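Local coordinates for protein DyP-type peroxidase (Pleurotus ostreatus PC15, PDB 6FSK) that probably uses a heme b cofactor to oxidise substrates with hydrogen peroxide, as a DyP-type peroxidase linked to Mn(II) oxidation, at residues T22-V28 with I166-V172; F41-K46 with A74-S78; E107-P112 with G432-G436; V424-A429 with R440-G444. The protein carries 1 engineered substitution. All coordinates share one frame. Where two conformers were deposited one is given. Numbering follows the deposited sequence.

Contact 1 (T22-V28 with I166-V172); sequences TYFFFDV and ISEVTHV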
loop_
_atom_site.group_PDB
_atom_site.type_symbol
_atom_site.label_atom_id
_atom_site.label_comp_id
_atom_site.label_asym_id
_atom_site.label_seq_id
_atom_site.Cartn_x
_atom_site.Cartn_y
_atom_site.Cartn_z
ATOM N N THR A 22 -2.901 5.770 -14.603
ATOM C CA THR A 22 -4.011 6.631 -14.305
ATOM C C THR A 22 -5.138 5.876 -13.627
ATOM O O THR A 22 -5.580 4.828 -14.103
ATOM C CB THR A 22 -4.494 7.334 -15.557
ATOM O OG1 THR A 22 -3.443 8.202 -16.014
ATOM C CG2 THR A 22 -5.735 8.139 -15.287
ATOM N N TYR A 23 -5.640 6.473 -12.532
ATOM C CA TYR A 23 -6.791 5.992 -11.807
ATOM C C TYR A 23 -7.980 6.915 -12.115
ATOM O O TYR A 23 -7.916 8.117 -11.781
ATOM C CB TYR A 23 -6.574 5.859 -10.320
ATOM C CG TYR A 23 -5.563 4.847 -9.890
ATOM C CD1 TYR A 23 -4.225 5.158 -9.826
ATOM C CD2 TYR A 23 -5.991 3.545 -9.509
ATOM C CE1 TYR A 23 -3.271 4.220 -9.413
ATOM C CE2 TYR A 23 -5.071 2.587 -9.135
ATOM C CZ TYR A 23 -3.715 2.929 -9.071
ATOM O OH TYR A 23 -2.818 1.914 -8.642
ATOM N N PHE A 24 -8.985 6.363 -12.790
ATOM C CA PHE A 24 -10.164 7.091 -13.206
ATOM C C PHE A 24 -11.349 6.708 -12.295
ATOM O O PHE A 24 -11.905 5.578 -12.342
ATOM C CB PHE A 24 -10.464 6.787 -14.671
ATOM C CG PHE A 24 -11.681 7.445 -15.234
ATOM C CD1 PHE A 24 -11.538 8.764 -15.708
ATOM C CD2 PHE A 24 -12.939 6.809 -15.258
ATOM C CE1 PHE A 24 -12.669 9.418 -16.264
ATOM C CE2 PHE A 24 -14.084 7.480 -15.808
ATOM C CZ PHE A 24 -13.911 8.757 -16.280
ATOM N N PHE A 25 -11.750 7.638 -11.428
ATOM C CA PHE A 25 -12.797 7.406 -10.438
ATOM C C PHE A 25 -14.153 7.895 -10.971
ATOM O O PHE A 25 -14.246 9.002 -11.481
ATOM C CB PHE A 25 -12.478 8.105 -9.122
ATOM C CG PHE A 25 -11.173 7.671 -8.518
ATOM C CD1 PHE A 25 -11.151 6.536 -7.752
ATOM C CD2 PHE A 25 -10.010 8.380 -8.664
ATOM C CE1 PHE A 25 -9.951 6.100 -7.141
ATOM C CE2 PHE A 25 -8.808 7.924 -8.085
ATOM C CZ PHE A 25 -8.793 6.783 -7.356
ATOM N N PHE A 26 -15.161 7.028 -10.921
ATOM C CA PHE A 26 -16.417 7.300 -11.596
ATOM C C PHE A 26 -17.599 7.023 -10.724
ATOM O O PHE A 26 -17.562 6.284 -9.678
ATOM C CB PHE A 26 -16.484 6.504 -12.898
ATOM C CG PHE A 26 -16.599 5.006 -12.695
ATOM C CD1 PHE A 26 -17.809 4.385 -12.584
ATOM C CD2 PHE A 26 -15.481 4.219 -12.704
ATOM C CE1 PHE A 26 -17.883 3.021 -12.434
ATOM C CE2 PHE A 26 -15.534 2.877 -12.538
ATOM C CZ PHE A 26 -16.738 2.268 -12.404
ATOM N N ASP A 27 -18.737 7.610 -11.146
ATOM C CA ASP A 27 -20.073 7.282 -10.651
ATOM C C ASP A 27 -20.849 6.695 -11.838
ATOM O O ASP A 27 -20.586 6.991 -12.997
ATOM C CB ASP A 27 -20.843 8.443 -10.157
ATOM C CG ASP A 27 -20.328 9.010 -8.923
ATOM O OD1 ASP A 27 -19.798 8.260 -8.028
ATOM O OD2 ASP A 27 -20.430 10.287 -8.785
ATOM N N VAL A 28 -21.696 5.710 -11.506
ATOM C CA VAL A 28 -22.645 5.088 -12.442
ATOM C C VAL A 28 -23.849 5.980 -12.500
ATOM O O VAL A 28 -24.472 6.219 -11.474
ATOM C CB VAL A 28 -23.067 3.674 -11.970
ATOM C CG1 VAL A 28 -24.073 3.093 -12.996
ATOM C CG2 VAL A 28 -21.836 2.755 -11.938
ATOM N N ILE A 166 -21.494 6.470 -17.209
ATOM C CA ILE A 166 -20.780 6.847 -15.986
ATOM C C ILE A 166 -20.368 8.308 -16.113
ATOM O O ILE A 166 -20.268 8.843 -17.239
ATOM C CB ILE A 166 -19.519 5.978 -15.787
ATOM C CG1 ILE A 166 -18.394 6.207 -16.838
ATOM C CG2 ILE A 166 -19.889 4.484 -15.669
ATOM C CD1 ILE A 166 -17.186 5.317 -16.812
ATOM N N SER A 167 -19.937 8.874 -14.989
ATOM C CA SER A 167 -19.325 10.189 -15.038
ATOM C C SER A 167 -18.061 10.218 -14.222
ATOM O O SER A 167 -17.950 9.452 -13.244
ATOM C CB SER A 167 -20.372 11.082 -14.483
ATOM O OG SER A 167 -19.978 12.029 -13.583
ATOM N N GLU A 168 -17.121 11.030 -14.663
ATOM C CA GLU A 168 -15.839 11.197 -13.965
ATOM C C GLU A 168 -16.080 11.961 -12.669
ATOM O O GLU A 168 -16.668 13.065 -12.671
ATOM C CB GLU A 168 -14.813 11.927 -14.841
ATOM C CG GLU A 168 -13.532 12.157 -14.018
ATOM C CD GLU A 168 -12.390 12.828 -14.836
ATOM O OE1 GLU A 168 -12.492 13.102 -16.056
ATOM O OE2 GLU A 168 -11.342 13.054 -14.215
ATOM N N VAL A 169 -15.602 11.403 -11.539
ATOM C CA VAL A 169 -15.509 12.112 -10.278
ATOM C C VAL A 169 -14.191 12.912 -10.317
ATOM O O VAL A 169 -14.157 14.106 -9.999
ATOM C CB VAL A 169 -15.627 11.177 -9.048
ATOM C CG1 VAL A 169 -15.349 11.999 -7.788
ATOM C CG2 VAL A 169 -17.047 10.557 -9.017
ATOM N N THR A 170 -13.104 12.199 -10.561
ATOM C CA THR A 170 -11.807 12.762 -10.716
ATOM C C THR A 170 -10.878 11.722 -11.259
ATOM O O THR A 170 -11.283 10.501 -11.468
ATOM C CB THR A 170 -11.205 13.358 -9.407
ATOM O OG1 THR A 170 -10.074 14.179 -9.760
ATOM C CG2 THR A 170 -10.775 12.207 -8.465
ATOM N N HIS A 171 -9.651 12.107 -11.603
ATOM C CA HIS A 171 -8.647 11.087 -11.969
ATOM C C HIS A 171 -7.319 11.534 -11.353
ATOM O O HIS A 171 -7.093 12.741 -11.128
ATOM C CB HIS A 171 -8.517 10.793 -13.486
ATOM C CG HIS A 171 -7.948 11.902 -14.306
ATOM N ND1 HIS A 171 -8.716 12.898 -14.874
ATOM C CD2 HIS A 171 -6.699 12.106 -14.736
ATOM C CE1 HIS A 171 -7.930 13.699 -15.570
ATOM N NE2 HIS A 171 -6.723 13.197 -15.564
ATOM N N VAL A 172 -6.470 10.577 -11.043
ATOM C CA VAL A 172 -5.123 10.834 -10.584
ATOM C C VAL A 172 -4.093 10.080 -11.416
ATOM O O VAL A 172 -4.398 9.020 -11.971
ATOM C CB VAL A 172 -4.962 10.510 -9.084
ATOM C CG1 VAL A 172 -5.897 11.278 -8.193
ATOM C CG2 VAL A 172 -5.112 9.036 -8.840
#
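This is an antiparallel strand pair with a classic beta bulge, at one edge of the large sheet of the DyP ferredoxin-like fold. Six backbone hydrogen bonds join the strands. Tyr23 N donates to Val172 O at 2.9 Å and Tyr23 O accepts from Val172 N. Asp27 N and O pair likewise with Ser167 O and N. In the middle the pairing is split. Phe25 N donates to Thr170 O, but Phe25 O accepts from Val169 N at 2.8 Å, so Val169 and Thr170 together face Phe25. The register shifts by one residue there. The other edge of 22-28 is satisfied by strand 134-140 and His133 just before it. Thr22 bonds to Val138, Phe24 to Ile136, and Phe26 to His133 and Gly134 through their backbones; Val28 N bonds to His133 ND1. Tyr23 packs on Val172 and on Leu381 and Val383 of strand 379-386. The Phe24 ring edge meets Ile166, with CE2 3.9 Å from Ile166 CD1. Within 166-172, His171 ND1 donates to Glu168 OE2 at 2.7 Å.

Contact 2 (F41-K46 with A74-S78); sequences FIPHIK and AVNVS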
loop_
_atom_site.group_PDB
_atom_site.type_symbol
_atom_site.label_atom_id
_atom_site.label_comp_id
_atom_site.label_asym_id
_atom_site.label_seq_id
_atom_site.Cartn_x
_atom_site.Cartn_y
_atom_site.Cartn_z
ATOM N N PHE A 41 -16.560 -3.808 -22.233
ATOM C CA PHE A 41 -15.363 -3.491 -21.454
ATOM C C PHE A 41 -14.620 -4.756 -21.005
ATOM O O PHE A 41 -13.397 -4.785 -21.051
ATOM C CB PHE A 41 -15.778 -2.668 -20.242
ATOM C CG PHE A 41 -14.630 -2.283 -19.291
ATOM C CD1 PHE A 41 -13.397 -1.885 -19.754
ATOM C CD2 PHE A 41 -14.856 -2.351 -17.971
ATOM C CE1 PHE A 41 -12.388 -1.510 -18.870
ATOM C CE2 PHE A 41 -13.868 -1.951 -17.070
ATOM C CZ PHE A 41 -12.631 -1.607 -17.555
ATOM N N ILE A 42 -15.336 -5.779 -20.578
ATOM C CA ILE A 42 -14.713 -6.906 -19.913
ATOM C C ILE A 42 -13.578 -7.567 -20.686
ATOM O O ILE A 42 -12.528 -7.889 -20.136
ATOM C CB ILE A 42 -15.801 -7.909 -19.410
ATOM C CG1 ILE A 42 -16.558 -7.350 -18.238
ATOM C CG2 ILE A 42 -15.166 -9.294 -19.055
ATOM C CD1 ILE A 42 -17.903 -8.005 -17.991
ATOM N N PRO A 43 -13.677 -7.755 -22.026
ATOM C CA PRO A 43 -12.577 -8.349 -22.774
ATOM C C PRO A 43 -11.279 -7.573 -22.819
ATOM O O PRO A 43 -10.271 -8.135 -23.200
ATOM C CB PRO A 43 -13.152 -8.511 -24.209
ATOM C CG PRO A 43 -14.556 -8.472 -24.017
ATOM C CD PRO A 43 -14.876 -7.598 -22.859
ATOM N N HIS A 44 -11.299 -6.273 -22.430
ATOM C CA HIS A 44 -10.111 -5.470 -22.266
ATOM C C HIS A 44 -9.351 -5.678 -20.933
ATOM O O HIS A 44 -8.188 -5.237 -20.847
ATOM C CB HIS A 44 -10.502 -4.006 -22.273
ATOM C CG HIS A 44 -10.815 -3.473 -23.628
ATOM N ND1 HIS A 44 -12.071 -3.507 -24.191
ATOM C CD2 HIS A 44 -10.004 -2.901 -24.538
ATOM C CE1 HIS A 44 -12.022 -2.997 -25.415
ATOM N NE2 HIS A 44 -10.783 -2.594 -25.641
ATOM N N ILE A 45 -9.953 -6.335 -19.966
ATOM C CA ILE A 45 -9.354 -6.400 -18.589
ATOM C C ILE A 45 -8.169 -7.340 -18.551
ATOM O O ILE A 45 -8.264 -8.453 -19.108
ATOM C CB ILE A 45 -10.409 -6.775 -17.567
ATOM C CG1 ILE A 45 -11.449 -5.689 -17.504
ATOM C CG2 ILE A 45 -9.822 -7.007 -16.155
ATOM C CD1 ILE A 45 -12.655 -6.011 -16.701
ATOM N N LYS A 46 -7.041 -6.889 -17.995
ATOM C CA LYS A 46 -5.865 -7.746 -17.903
ATOM C C LYS A 46 -6.013 -8.772 -16.780
ATOM O O LYS A 46 -6.337 -8.431 -15.616
ATOM C CB LYS A 46 -4.662 -6.880 -17.599
ATOM C CG LYS A 46 -3.308 -7.570 -17.551
ATOM C CD LYS A 46 -2.885 -8.232 -18.866
ATOM C CE LYS A 46 -2.803 -7.296 -20.044
ATOM N NZ LYS A 46 -2.407 -7.962 -21.384
ATOM N N ALA A 74 -2.489 -1.717 -19.845
ATOM C CA ALA A 74 -3.325 -2.718 -19.223
ATOM C C ALA A 74 -4.337 -2.080 -18.315
ATOM O O ALA A 74 -4.052 -1.037 -17.697
ATOM C CB ALA A 74 -2.490 -3.655 -18.418
ATOM N N VAL A 75 -5.485 -2.735 -18.182
ATOM C CA VAL A 75 -6.592 -2.110 -17.454
ATOM C C VAL A 75 -7.206 -3.058 -16.468
ATOM O O VAL A 75 -7.362 -4.288 -16.748
ATOM C CB VAL A 75 -7.693 -1.614 -18.432
ATOM C CG1 VAL A 75 -8.279 -2.733 -19.203
ATOM C CG2 VAL A 75 -8.814 -0.886 -17.722
ATOM N N ASN A 76 -7.561 -2.546 -15.306
ATOM C CA ASN A 76 -8.305 -3.296 -14.278
ATOM C C ASN A 76 -9.452 -2.383 -13.791
ATOM O O ASN A 76 -9.540 -1.165 -14.127
ATOM C CB ASN A 76 -7.436 -3.672 -13.051
ATOM C CG ASN A 76 -6.741 -5.036 -13.152
ATOM O OD1 ASN A 76 -6.311 -5.547 -12.113
ATOM N ND2 ASN A 76 -6.635 -5.629 -14.358
ATOM N N VAL A 77 -10.373 -2.934 -13.004
ATOM C CA VAL A 77 -11.573 -2.252 -12.561
ATOM C C VAL A 77 -11.950 -2.675 -11.148
ATOM O O VAL A 77 -11.786 -3.874 -10.809
ATOM C CB VAL A 77 -12.807 -2.439 -13.512
ATOM C CG1 VAL A 77 -13.317 -3.905 -13.462
ATOM C CG2 VAL A 77 -13.937 -1.483 -13.130
ATOM N N SER A 78 -12.474 -1.783 -10.296
ATOM C CA SER A 78 -12.788 -2.132 -8.937
ATOM C C SER A 78 -13.966 -1.289 -8.484
ATOM O O SER A 78 -14.135 -0.180 -8.999
ATOM C CB SER A 78 -11.520 -1.967 -8.085
ATOM O OG SER A 78 -11.513 -2.691 -6.877
HETATM O O HOH W 1 -5.630 -4.852 -20.114
#
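Residues 42-44 form a short 3-10 turn, with His44 N bonded to Phe41 O (2.9 Å) and Ile45 N to Ile42 O (3.0 Å). The chain then extends at Ile45 and Lys46 and meets strand 74-78. Lys46 N donates to Val75 O at 2.9 Å. Ile45 CA also lies 3.4 Å from Val75 O, as a CA-H...O contact. A water bridges the backbones one step back: it donates to His44 O (2.7 Å) and accepts from Val75 N (2.9 Å). Asn76 fastens the same join with its side chain. Its ND2 donates to Lys46 O at 3.1 Å and to Val75 O of its own strand at 2.8 Å. Asn76 OD1 accepts from Asp11 N, so the amide also ties in the N-terminal part of the chain. Apolar packing lies beside these bonds. The Phe41 ring presents its edge to the strand, with CE1 3.8 Å from Val75 CG2 and CE2 3.7 Å from Val77 CB. Ile45 CD1 is 3.9 Å from Val77 CG1. Lys46 sets its CB 4.0 Å from Ala74 CB, while its NZ forms a salt bridge with Asp54. The contact packs the link between helices 31-41 and 48-63 against the sheet. Phe41 and His44 reach helix 144-156, Ile45 touches helix 475-481, and strand 134-140 pairs with 74-78.

Contact 3 (E107-P112 with G432-G436); sequences EILGDP and GQKVG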
loop_
_atom_site.group_PDB
_atom_site.type_symbol
_atom_site.label_atom_id
_atom_site.label_comp_id
_atom_site.label_asym_id
_atom_site.label_seq_id
_atom_site.Cartn_x
_atom_site.Cartn_y
_atom_site.Cartn_z
ATOM N N GLU A 107 -11.922 8.543 9.936
ATOM C CA GLU A 107 -11.895 9.052 11.312
ATOM C C GLU A 107 -11.090 8.121 12.212
ATOM O O GLU A 107 -10.169 8.559 12.888
ATOM C CB GLU A 107 -13.329 9.159 11.858
ATOM C CG GLU A 107 -13.381 9.885 13.204
ATOM C CD GLU A 107 -14.776 10.032 13.795
ATOM O OE1 GLU A 107 -15.805 9.682 13.142
ATOM O OE2 GLU A 107 -14.823 10.582 14.948
ATOM N N ILE A 108 -11.401 6.828 12.135
ATOM C CA ILE A 108 -10.672 5.840 12.912
ATOM C C ILE A 108 -9.262 5.619 12.408
ATOM O O ILE A 108 -8.355 5.355 13.227
ATOM C CB ILE A 108 -11.508 4.581 13.049
ATOM C CG1 ILE A 108 -12.695 4.907 14.055
ATOM C CG2 ILE A 108 -10.707 3.403 13.517
ATOM C CD1 ILE A 108 -13.677 3.754 14.062
ATOM N N LEU A 109 -9.064 5.781 11.099
ATOM C CA LEU A 109 -7.686 5.686 10.555
ATOM C C LEU A 109 -6.790 6.754 11.113
ATOM O O LEU A 109 -5.521 6.641 11.095
ATOM C CB LEU A 109 -7.626 5.713 9.032
ATOM C CG LEU A 109 -8.393 4.656 8.258
ATOM C CD1 LEU A 109 -8.288 4.925 6.763
ATOM C CD2 LEU A 109 -7.943 3.266 8.594
ATOM N N GLY A 110 -7.365 7.868 11.583
ATOM C CA GLY A 110 -6.587 8.965 12.130
ATOM C C GLY A 110 -6.375 10.155 11.211
ATOM O O GLY A 110 -5.569 11.045 11.551
ATOM N N ASP A 111 -7.064 10.208 10.091
ATOM C CA ASP A 111 -6.900 11.265 9.118
ATOM C C ASP A 111 -7.295 12.595 9.768
ATOM O O ASP A 111 -8.221 12.674 10.545
ATOM C CB ASP A 111 -7.784 11.077 7.897
ATOM C CG ASP A 111 -7.278 9.987 6.930
ATOM O OD1 ASP A 111 -6.504 9.123 7.404
ATOM O OD2 ASP A 111 -7.688 9.944 5.749
ATOM N N PRO A 112 -6.592 13.652 9.360
ATOM C CA PRO A 112 -7.081 15.009 9.714
ATOM C C PRO A 112 -8.494 15.239 9.205
ATOM O O PRO A 112 -8.899 14.710 8.144
ATOM C CB PRO A 112 -6.104 15.939 9.013
ATOM C CG PRO A 112 -4.892 15.114 8.673
ATOM C CD PRO A 112 -5.471 13.721 8.407
ATOM N N GLY A 432 2.111 6.670 10.835
ATOM C CA GLY A 432 1.253 6.663 12.067
ATOM C C GLY A 432 0.491 7.950 12.272
ATOM O O GLY A 432 1.096 9.045 12.058
ATOM N N GLN A 433 -0.792 7.889 12.598
ATOM C CA GLN A 433 -1.614 9.068 12.767
ATOM C C GLN A 433 -2.199 9.053 14.136
ATOM O O GLN A 433 -2.546 7.965 14.688
ATOM C CB GLN A 433 -2.765 9.056 11.750
ATOM C CG GLN A 433 -2.264 9.176 10.341
ATOM C CD GLN A 433 -3.344 9.488 9.305
ATOM O OE1 GLN A 433 -3.292 10.560 8.648
ATOM N NE2 GLN A 433 -4.317 8.605 9.191
ATOM N N LYS A 434 -2.333 10.233 14.730
ATOM C CA LYS A 434 -2.917 10.332 16.069
ATOM C C LYS A 434 -4.281 11.034 15.838
ATOM O O LYS A 434 -4.322 12.196 15.371
ATOM C CB LYS A 434 -2.010 11.138 17.010
ATOM C CG LYS A 434 -2.619 11.209 18.433
ATOM C CD LYS A 434 -1.511 11.661 19.400
ATOM C CE LYS A 434 -1.532 11.045 20.694
ATOM N NZ LYS A 434 -0.499 11.658 21.546
ATOM N N VAL A 435 -5.389 10.389 16.224
ATOM C CA VAL A 435 -6.702 10.976 16.154
ATOM C C VAL A 435 -6.729 12.333 16.933
ATOM O O VAL A 435 -6.251 12.409 18.062
ATOM C CB VAL A 435 -7.704 10.006 16.789
ATOM C CG1 VAL A 435 -9.068 10.692 17.042
ATOM C CG2 VAL A 435 -7.908 8.754 15.896
ATOM N N GLY A 436 -7.204 13.347 16.246
ATOM C CA GLY A 436 -7.151 14.731 16.748
ATOM C C GLY A 436 -5.967 15.510 16.386
ATOM O O GLY A 436 -5.863 16.693 16.734
HETATM O O HOH W 2 -5.684 13.403 12.917
HETATM O O HOH W 3 -7.556 13.707 13.390
#
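A Schellman motif ends helix 102-109 at Gly110, and the loop 432-436 packs against this C-terminal end. Gly432 O accepts a weak hydrogen bond from Arg440 NH1. Gln433 makes the main polar contact. Its NE2 donates to Leu109 O at 3.0 Å and to Asp111 OD1 at 2.9 Å, the second bond almost straight at 178°. One amide thus holds both the last helical carbonyl and the side chain just beyond the cap. Asp111 OD1 also forms a salt bridge with Arg243, and Leu109 O accepts from Asn402 ND2. Gly110 has positive phi. A CB there would be jammed against the carbonyl O of Leu109 and would also clash with Gln433 CB. Glycine thus suits both the helix end and the close approach of the loop. Lys434 points away, but its O takes part through water: one water donates to Gly110 O at 2.7 Å and to Lys434 O at 3.1 Å. Val435 then lies against the helix end, with CG2 4.0 Å from Gly110 CA and 3.8 Å from Glu107 O. At Gly436 a second water completes the join, accepting from Gly436 N at 2.9 Å and donating to Asp111 O at 3.1 Å.

Contact 4 (V424-A429 with R440-G444); sequences VPGFDA and RQISG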
loop_
_atom_site.group_PDB
_atom_site.type_symbol
_atom_site.label_atom_id
_atom_site.label_comp_id
_atom_site.label_asym_id
_atom_site.label_seq_id
_atom_site.Cartn_x
_atom_site.Cartn_y
_atom_site.Cartn_z
ATOM N N VAL A 424 7.926 2.204 25.341
ATOM C CA VAL A 424 6.822 2.774 24.616
ATOM C C VAL A 424 7.384 3.076 23.194
ATOM O O VAL A 424 8.032 4.075 22.994
ATOM C CB VAL A 424 6.225 4.080 25.258
ATOM C CG1 VAL A 424 5.023 4.522 24.426
ATOM C CG2 VAL A 424 5.786 3.778 26.704
ATOM N N PRO A 425 7.173 2.128 22.244
ATOM C CA PRO A 425 7.796 2.321 20.948
ATOM C C PRO A 425 7.472 3.648 20.280
ATOM O O PRO A 425 8.322 4.235 19.642
ATOM C CB PRO A 425 7.214 1.172 20.110
ATOM C CG PRO A 425 7.167 0.061 21.168
ATOM C CD PRO A 425 6.550 0.783 22.331
ATOM N N GLY A 426 6.247 4.101 20.435
ATOM C CA GLY A 426 5.741 5.259 19.751
ATOM C C GLY A 426 5.148 4.965 18.402
ATOM O O GLY A 426 4.783 3.816 18.089
ATOM N N PHE A 427 4.890 6.030 17.698
ATOM C CA PHE A 427 4.247 5.966 16.401
ATOM C C PHE A 427 5.203 5.517 15.288
ATOM O O PHE A 427 6.402 5.830 15.288
ATOM C CB PHE A 427 3.632 7.361 15.987
ATOM C CG PHE A 427 2.407 7.705 16.770
ATOM C CD1 PHE A 427 2.529 8.154 18.061
ATOM C CD2 PHE A 427 1.166 7.513 16.266
ATOM C CE1 PHE A 427 1.403 8.461 18.830
ATOM C CE2 PHE A 427 0.030 7.796 17.024
ATOM C CZ PHE A 427 0.170 8.271 18.314
ATOM N N ASP A 428 4.615 4.863 14.284
ATOM C CA ASP A 428 5.249 4.728 12.993
ATOM C C ASP A 428 5.410 6.167 12.476
ATOM O O ASP A 428 4.420 6.927 12.408
ATOM C CB ASP A 428 4.325 3.948 12.098
ATOM C CG ASP A 428 4.831 3.780 10.714
ATOM O OD1 ASP A 428 5.311 4.769 10.062
ATOM O OD2 ASP A 428 4.718 2.620 10.162
ATOM N N ALA A 429 6.645 6.611 12.240
ATOM C CA ALA A 429 6.863 8.012 11.897
ATOM C C ALA A 429 6.642 8.302 10.452
ATOM O O ALA A 429 6.651 9.454 10.023
ATOM C CB ALA A 429 8.276 8.427 12.320
ATOM N N ARG A 440 2.798 13.359 18.351
ATOM C CA ARG A 440 3.379 12.020 18.161
ATOM C C ARG A 440 4.863 11.959 18.498
ATOM O O ARG A 440 5.610 12.954 18.288
ATOM C CB ARG A 440 3.181 11.612 16.709
ATOM C CG ARG A 440 1.765 11.380 16.311
ATOM C CD ARG A 440 1.529 10.989 14.840
ATOM N NE ARG A 440 2.113 12.026 14.034
ATOM C CZ ARG A 440 3.075 11.848 13.153
ATOM N NH1 ARG A 440 3.398 10.645 12.694
ATOM N NH2 ARG A 440 3.673 12.923 12.655
ATOM N N GLN A 441 5.310 10.862 19.050
ATOM C CA GLN A 441 6.714 10.626 19.450
ATOM C C GLN A 441 7.105 9.243 18.937
ATOM O O GLN A 441 6.231 8.360 18.693
ATOM C CB GLN A 441 6.780 10.572 21.009
ATOM C CG GLN A 441 6.734 11.983 21.505
ATOM C CD GLN A 441 6.625 12.343 22.988
ATOM O OE1 GLN A 441 7.045 11.661 23.945
ATOM N NE2 GLN A 441 6.159 13.533 23.153
ATOM N N ILE A 442 8.419 9.072 18.778
ATOM C CA ILE A 442 9.043 7.845 18.426
ATOM C C ILE A 442 10.239 7.593 19.308
ATOM O O ILE A 442 11.068 8.491 19.457
ATOM C CB ILE A 442 9.327 7.674 16.926
ATOM C CG1 ILE A 442 9.903 6.282 16.682
ATOM C CG2 ILE A 442 10.242 8.771 16.399
ATOM C CD1 ILE A 442 9.949 5.887 15.215
ATOM N N SER A 443 10.322 6.426 19.965
ATOM C CA SER A 443 11.467 6.101 20.826
ATOM C C SER A 443 12.354 5.102 20.145
ATOM O O SER A 443 12.001 4.522 19.106
ATOM C CB SER A 443 10.938 5.533 22.160
ATOM O OG SER A 443 10.504 4.211 22.015
ATOM N N GLY A 444 13.495 4.820 20.747
ATOM C CA GLY A 444 14.358 3.768 20.310
ATOM C C GLY A 444 15.245 4.104 19.125
ATOM O O GLY A 444 16.006 3.245 18.678
HETATM O O HOH W 4 5.112 11.590 10.425
#
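Three direct hydrogen bonds hold 424-429 to 440-444. Ser443 OG donates to Val424 O at 2.7 Å, Ser443 N to Pro425 O at 3.0 Å, and Phe427 N to Gln441 O at 2.9 Å. The two backbone bonds flank Gly426 and Ile442, whose CA atoms are 4.4 Å apart in a single beta bridge. A CB on Gly426 would clash with Gln441 O and Ile442 CA. At these backbone angles it would also press on the carbonyl O of Pro425. Farther along, a water donates to Ala429 O at 2.7 Å and accepts from Arg440 NH2 at 3.0 Å. The aliphatic part of Arg440 crosses the face of the Phe427 ring. Its CG is 3.6 Å from the ring centroid, nearly on the ring normal, as a CH-pi contact. Ile442 CD1 packs 4.2 Å from Ala429 CB. Asp428 CB points away from 440-444, and its OD2 accepts from ND1 of His329, the axial heme ligand. This proximal His-Asp pair is common in heme peroxidases. Asp428 OD1 accepts from the backbone N atoms of Ile430 and Ile431. The contact therefore joins the proximal heme side at helix 329-333 to the small hairpin of strands 441-443 and 453-455.

In the fold
Contacts 1 and 2 share the large antiparallel sheet. Contact 2 is nested within the chain loop closed by contact 1. Their centres are about 15 Å apart and their nearest atoms about 5 Å, so they do not touch. Contacts 3 and 4 lie on the other side of the chain's centre from contact 2, with about 15 Å between their centres, and they do touch. Gly432 O is 2.9 Å from Arg440 NH1, and Lys434 CB is 3.8 Å from Phe427 CZ. Their segments alternate along the chain. The side chain of Asp428 in contact 4 is about 7 Å from the heme. The side chain of Leu109 in contact 3 is about 8 Å from the heme. The side chain of Tyr23 in contact 1 is about 13 Å from the heme. Contact 2 is remote from the heme site.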